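Local structure of tailspike protein (Acinetobacter phage vB_ApiP_P1, 6E1R) at residues K15-S20 with V34-G39; G47-K52 with W70-S75. The protein probably recognises and cleaves capsular polysaccharide on the surface of the Acinetobacter host, as depolymerase tailspikes of related phages do. All blocks are in the same frame, centred on the assembly; numbering follows the deposited sequence.

How the contacts relate
Contacts 1 and 2 lie in the N-terminal part of this chain, ahead of the long run of parallel strands, with centres about 9 Å apart. They come in series along the chain. Both belong to one mixed sheet, in which strands 16-18, 34-37, 49-53 and 70-72 are successive neighbours. Contact 1 is the parallel pair and contact 2 an antiparallel pair; the antiparallel step from 34-37 to 49-53 joins them, with probable hydrogen bonds from Val35 N to Phe51 O (2.9 Å) and Met37 N to Asp49 O (3.0 Å). The sheet is also part of the trimer contact: Thr38 OG1 bonds Lys52 NZ of the second subunit, and Lys52 NZ bonds Thr38 OG1 of the third.

Contact 1: residues K15-S20 with V34-G39; sequences KGVVNS and VVLMTG
The flat groups that meet between Gly16 and Leu36, and between Val18 and Thr38, are backbone peptides. They join at their edges, with Leu36 N in the plane of the Gly16 carbonyl (3.1 Å to Gly16 O) and Thr38 N in that of Val18 (2.9 Å to Val18 O). Their faces look onto the two sides of the parallel pair of a mixed sheet, the strands of a beta-alpha-beta unit (strand 16-18, helix 21-25, strand 34-37). Val18 N returns a bond to Leu36 O, and Lys15 N one to Val34 O. On one side of the sheet Val17 and Leu36 lie side by side, with CG1 of Val17 3.7 Å from CD2 of Leu36; Met12 and His50 of the second subunit pack there. On the other side, under helix 21-25, Val18 fits its branches between two neighbours. Its CG1 meets CG2 of Val35 at 4.0 Å, the two side chains crossing at about a right angle, while its CG2 rests 3.6 Å from CG of Met37. Two methyl branches thus let one short side chain touch both Val35 and Met37. Gly16 adds no side chain on that face, where CG2 of Val35 lies over Gly16 O. Where the strands end, Thr38 OG1 makes a weak bond to Val18 O, but its stronger partner is Lys52 of the second subunit. Ser20 is the N-cap of helix 21-25. Met37, a selenomethionine, is extended as far as SE (chi2 175°), 3.7 Å from Ser20 O, and bends only beyond it, at CE.

Contact 2: residues G47-K52 with W70-S75; sequences GGDHFK and WVKQFS
Asp49 is held through its carboxylate by Lys72, Phe74 and Ser75, at the end of an antiparallel strand pair. Its OD1 accepts three bonds: Ser75 N comes from the syn side (2.9 Å), Ser75 OG nearly in line with the C-O bond, and His50 N from above the carboxylate plane. OD2 forms a salt bridge with Lys72 NZ (3.2 Å) and takes a weak bond from Phe74 N. A short, charged acceptor suits this place: CG, anti to the backbone N (chi1 -157°), is carried toward 70-75, and the two oxygens reach the N-H groups of Phe74 and Ser75; the lysine probably stabilises the negative charge. Lys52 and Val71 form a hydrogen-bonded pair (Val71 N to Lys52 O, 2.8 Å), and Phe51 and Lys72 a non-hydrogen-bonded one. Gln73 N reaches His50 O, and the side-chain NE2 of Gln73 turns back onto Val71 O, which also accepts Lys52 N. This bent glutamine lays its amide against CB of Lys52, whose NZ bonds Thr38 of the third subunit. On the face that carries Phe51 and Lys72, with Leu24 of helix 21-25 packed on Phe51 and Trp70, CB of Phe51 touches CB of Trp70 (3.8 Å). The Phe51 ring presents its edge to Trp70 O. The Phe74 ring, which also has a cation-pi contact with Arg109, carries Lys72 CD on one face, 3.7 Å above the plane and offset toward the rim.

Contact 1: residues K15-S20 with V34-G39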
# COMPACT_ATOMS: atom_id res chain seq x y z
N LYS A 15 10.15 46.54 37.40
CA LYS A 15 10.40 46.51 38.84
C LYS A 15 11.81 46.01 39.15
O LYS A 15 12.52 46.60 39.97
CB LYS A 15 9.35 45.64 39.54
CG LYS A 15 9.58 45.50 41.03
CD LYS A 15 8.43 44.78 41.71
CE LYS A 15 8.69 44.64 43.20
NZ LYS A 15 8.74 45.96 43.89
N GLY A 16 12.22 44.93 38.50
CA GLY A 16 13.54 44.39 38.75
C GLY A 16 13.68 43.03 38.08
O GLY A 16 12.86 42.64 37.25
N VAL A 17 14.75 42.34 38.45
CA VAL A 17 15.05 41.01 37.92
C VAL A 17 15.32 40.07 39.09
O VAL A 17 16.01 40.43 40.05
CB VAL A 17 16.25 41.04 36.95
CG1 VAL A 17 15.89 41.84 35.70
CG2 VAL A 17 17.47 41.64 37.62
N VAL A 18 14.76 38.86 39.00
CA VAL A 18 15.00 37.81 39.98
C VAL A 18 15.56 36.60 39.25
O VAL A 18 15.38 36.44 38.04
CB VAL A 18 13.72 37.44 40.77
CG1 VAL A 18 13.13 38.67 41.43
CG2 VAL A 18 12.70 36.79 39.85
N ASN A 19 16.27 35.75 39.99
CA ASN A 19 17.00 34.64 39.39
C ASN A 19 16.43 33.27 39.73
O ASN A 19 16.96 32.27 39.24
CB ASN A 19 18.48 34.71 39.80
CG ASN A 19 18.69 34.53 41.29
OD1 ASN A 19 17.74 34.56 42.07
ND2 ASN A 19 19.94 34.33 41.69
N SER A 20 15.38 33.20 40.54
CA SER A 20 14.83 31.90 40.93
C SER A 20 13.39 32.08 41.37
O SER A 20 12.92 33.20 41.60
CB SER A 20 15.66 31.26 42.05
OG SER A 20 15.61 32.04 43.24
N VAL A 34 5.76 44.53 36.74
CA VAL A 34 6.30 43.43 35.95
C VAL A 34 7.74 43.19 36.38
O VAL A 34 8.50 44.14 36.61
CB VAL A 34 6.20 43.73 34.44
CG1 VAL A 34 7.45 43.30 33.69
CG2 VAL A 34 4.97 43.05 33.85
N VAL A 35 8.11 41.92 36.50
CA VAL A 35 9.45 41.51 36.90
C VAL A 35 9.97 40.49 35.89
O VAL A 35 9.20 39.83 35.19
CB VAL A 35 9.45 40.93 38.33
CG1 VAL A 35 8.78 39.56 38.36
CG2 VAL A 35 10.86 40.86 38.90
N LEU A 36 11.29 40.39 35.82
CA LEU A 36 11.97 39.45 34.93
C LEU A 36 12.61 38.35 35.76
O LEU A 36 13.45 38.62 36.62
CB LEU A 36 13.03 40.16 34.08
CG LEU A 36 14.03 39.27 33.34
CD1 LEU A 36 13.34 38.31 32.38
CD2 LEU A 36 15.05 40.12 32.59
N MSE A 37 12.20 37.11 35.51
CA MSE A 37 12.81 35.97 36.18
C MSE A 37 13.71 35.22 35.21
O MSE A 37 13.27 34.81 34.13
CB MSE A 37 11.75 35.03 36.76
CG MSE A 37 12.32 33.95 37.67
SE MSE A 37 10.97 32.86 38.53
CE MSE A 37 10.41 31.80 36.99
N THR A 38 14.97 35.04 35.59
CA THR A 38 15.95 34.34 34.76
C THR A 38 16.13 32.95 35.35
O THR A 38 17.01 32.71 36.18
CB THR A 38 17.27 35.10 34.71
OG1 THR A 38 17.82 35.21 36.03
CG2 THR A 38 17.05 36.50 34.14
N GLY A 39 15.28 32.02 34.92
CA GLY A 39 15.35 30.65 35.39
C GLY A 39 14.50 30.36 36.61
O GLY A 39 14.36 31.20 37.51

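Contact 2: residues G47-K52 with W70-S75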
# COMPACT_ATOMS: atom_id res chain seq x y z
N GLY A 47 13.05 27.90 32.34
CA GLY A 47 11.88 28.19 33.13
C GLY A 47 11.68 29.66 33.44
O GLY A 47 10.69 30.00 34.10
N GLY A 48 12.57 30.52 32.96
CA GLY A 48 12.42 31.94 33.22
C GLY A 48 11.32 32.56 32.38
O GLY A 48 11.00 32.09 31.29
N ASP A 49 10.75 33.64 32.90
CA ASP A 49 9.62 34.29 32.25
C ASP A 49 9.36 35.61 32.96
O ASP A 49 9.89 35.87 34.04
CB ASP A 49 8.37 33.40 32.27
CG ASP A 49 7.38 33.75 31.19
OD1 ASP A 49 7.57 34.78 30.51
OD2 ASP A 49 6.42 32.98 31.01
N HIS A 50 8.53 36.44 32.32
CA HIS A 50 8.07 37.68 32.93
C HIS A 50 6.84 37.41 33.78
O HIS A 50 6.04 36.51 33.49
CB HIS A 50 7.75 38.73 31.87
CG HIS A 50 8.95 39.24 31.14
ND1 HIS A 50 8.86 40.10 30.06
CD2 HIS A 50 10.27 39.01 31.32
CE1 HIS A 50 10.07 40.38 29.62
NE2 HIS A 50 10.95 39.73 30.37
N PHE A 51 6.70 38.18 34.86
CA PHE A 51 5.58 38.02 35.77
C PHE A 51 4.96 39.37 36.07
O PHE A 51 5.67 40.36 36.31
CB PHE A 51 6.02 37.35 37.08
CG PHE A 51 6.30 35.88 36.94
CD1 PHE A 51 7.53 35.44 36.47
CD2 PHE A 51 5.34 34.94 37.28
CE1 PHE A 51 7.79 34.09 36.34
CE2 PHE A 51 5.60 33.58 37.15
CZ PHE A 51 6.82 33.16 36.68
N LYS A 52 3.63 39.42 36.06
CA LYS A 52 2.87 40.60 36.41
C LYS A 52 2.14 40.33 37.72
O LYS A 52 1.61 39.24 37.93
CB LYS A 52 1.87 40.97 35.31
CG LYS A 52 1.09 42.25 35.58
CD LYS A 52 0.16 42.58 34.43
CE LYS A 52 0.93 42.97 33.18
NZ LYS A 52 0.02 43.26 32.04
N TRP A 70 2.22 36.75 41.52
CA TRP A 70 2.93 36.97 40.27
C TRP A 70 2.42 35.97 39.24
O TRP A 70 2.63 34.76 39.37
CB TRP A 70 4.44 36.84 40.48
CG TRP A 70 4.96 37.87 41.42
CD1 TRP A 70 5.25 37.71 42.74
CD2 TRP A 70 5.22 39.25 41.12
NE1 TRP A 70 5.69 38.89 43.28
CE2 TRP A 70 5.68 39.85 42.30
CE3 TRP A 70 5.11 40.02 39.96
CZ2 TRP A 70 6.03 41.20 42.36
CZ3 TRP A 70 5.47 41.35 40.02
CH2 TRP A 70 5.92 41.93 41.21
N VAL A 71 1.75 36.48 38.20
CA VAL A 71 1.17 35.63 37.17
C VAL A 71 2.15 35.50 36.02
O VAL A 71 2.73 36.49 35.56
CB VAL A 71 -0.18 36.20 36.69
CG1 VAL A 71 -1.20 35.08 36.56
CG2 VAL A 71 -0.70 37.25 37.65
N LYS A 72 2.33 34.26 35.55
CA LYS A 72 3.21 33.99 34.43
C LYS A 72 2.68 34.67 33.17
O LYS A 72 1.50 34.56 32.85
CB LYS A 72 3.33 32.48 34.22
CG LYS A 72 4.43 32.04 33.28
CD LYS A 72 4.44 30.53 33.13
CE LYS A 72 5.63 30.06 32.31
NZ LYS A 72 6.92 30.49 32.90
N GLN A 73 3.57 35.38 32.47
CA GLN A 73 3.17 36.15 31.29
C GLN A 73 3.36 35.40 29.98
O GLN A 73 2.88 35.88 28.95
CB GLN A 73 3.96 37.46 31.24
CG GLN A 73 3.65 38.41 32.39
CD GLN A 73 2.20 38.83 32.44
OE1 GLN A 73 1.76 39.67 31.65
NE2 GLN A 73 1.44 38.26 33.36
N PHE A 74 4.05 34.25 29.99
CA PHE A 74 4.28 33.44 28.79
C PHE A 74 4.90 34.28 27.67
O PHE A 74 4.35 34.42 26.58
CB PHE A 74 2.99 32.77 28.32
CG PHE A 74 2.54 31.63 29.21
CD1 PHE A 74 3.04 30.35 29.02
CD2 PHE A 74 1.62 31.85 30.22
CE1 PHE A 74 2.63 29.31 29.82
CE2 PHE A 74 1.20 30.80 31.03
CZ PHE A 74 1.71 29.53 30.83
N SER A 75 6.06 34.86 27.98
CA SER A 75 6.77 35.68 27.00
C SER A 75 7.21 34.84 25.80
O SER A 75 7.19 35.33 24.66
CB SER A 75 7.97 36.36 27.65
OG SER A 75 7.55 37.27 28.65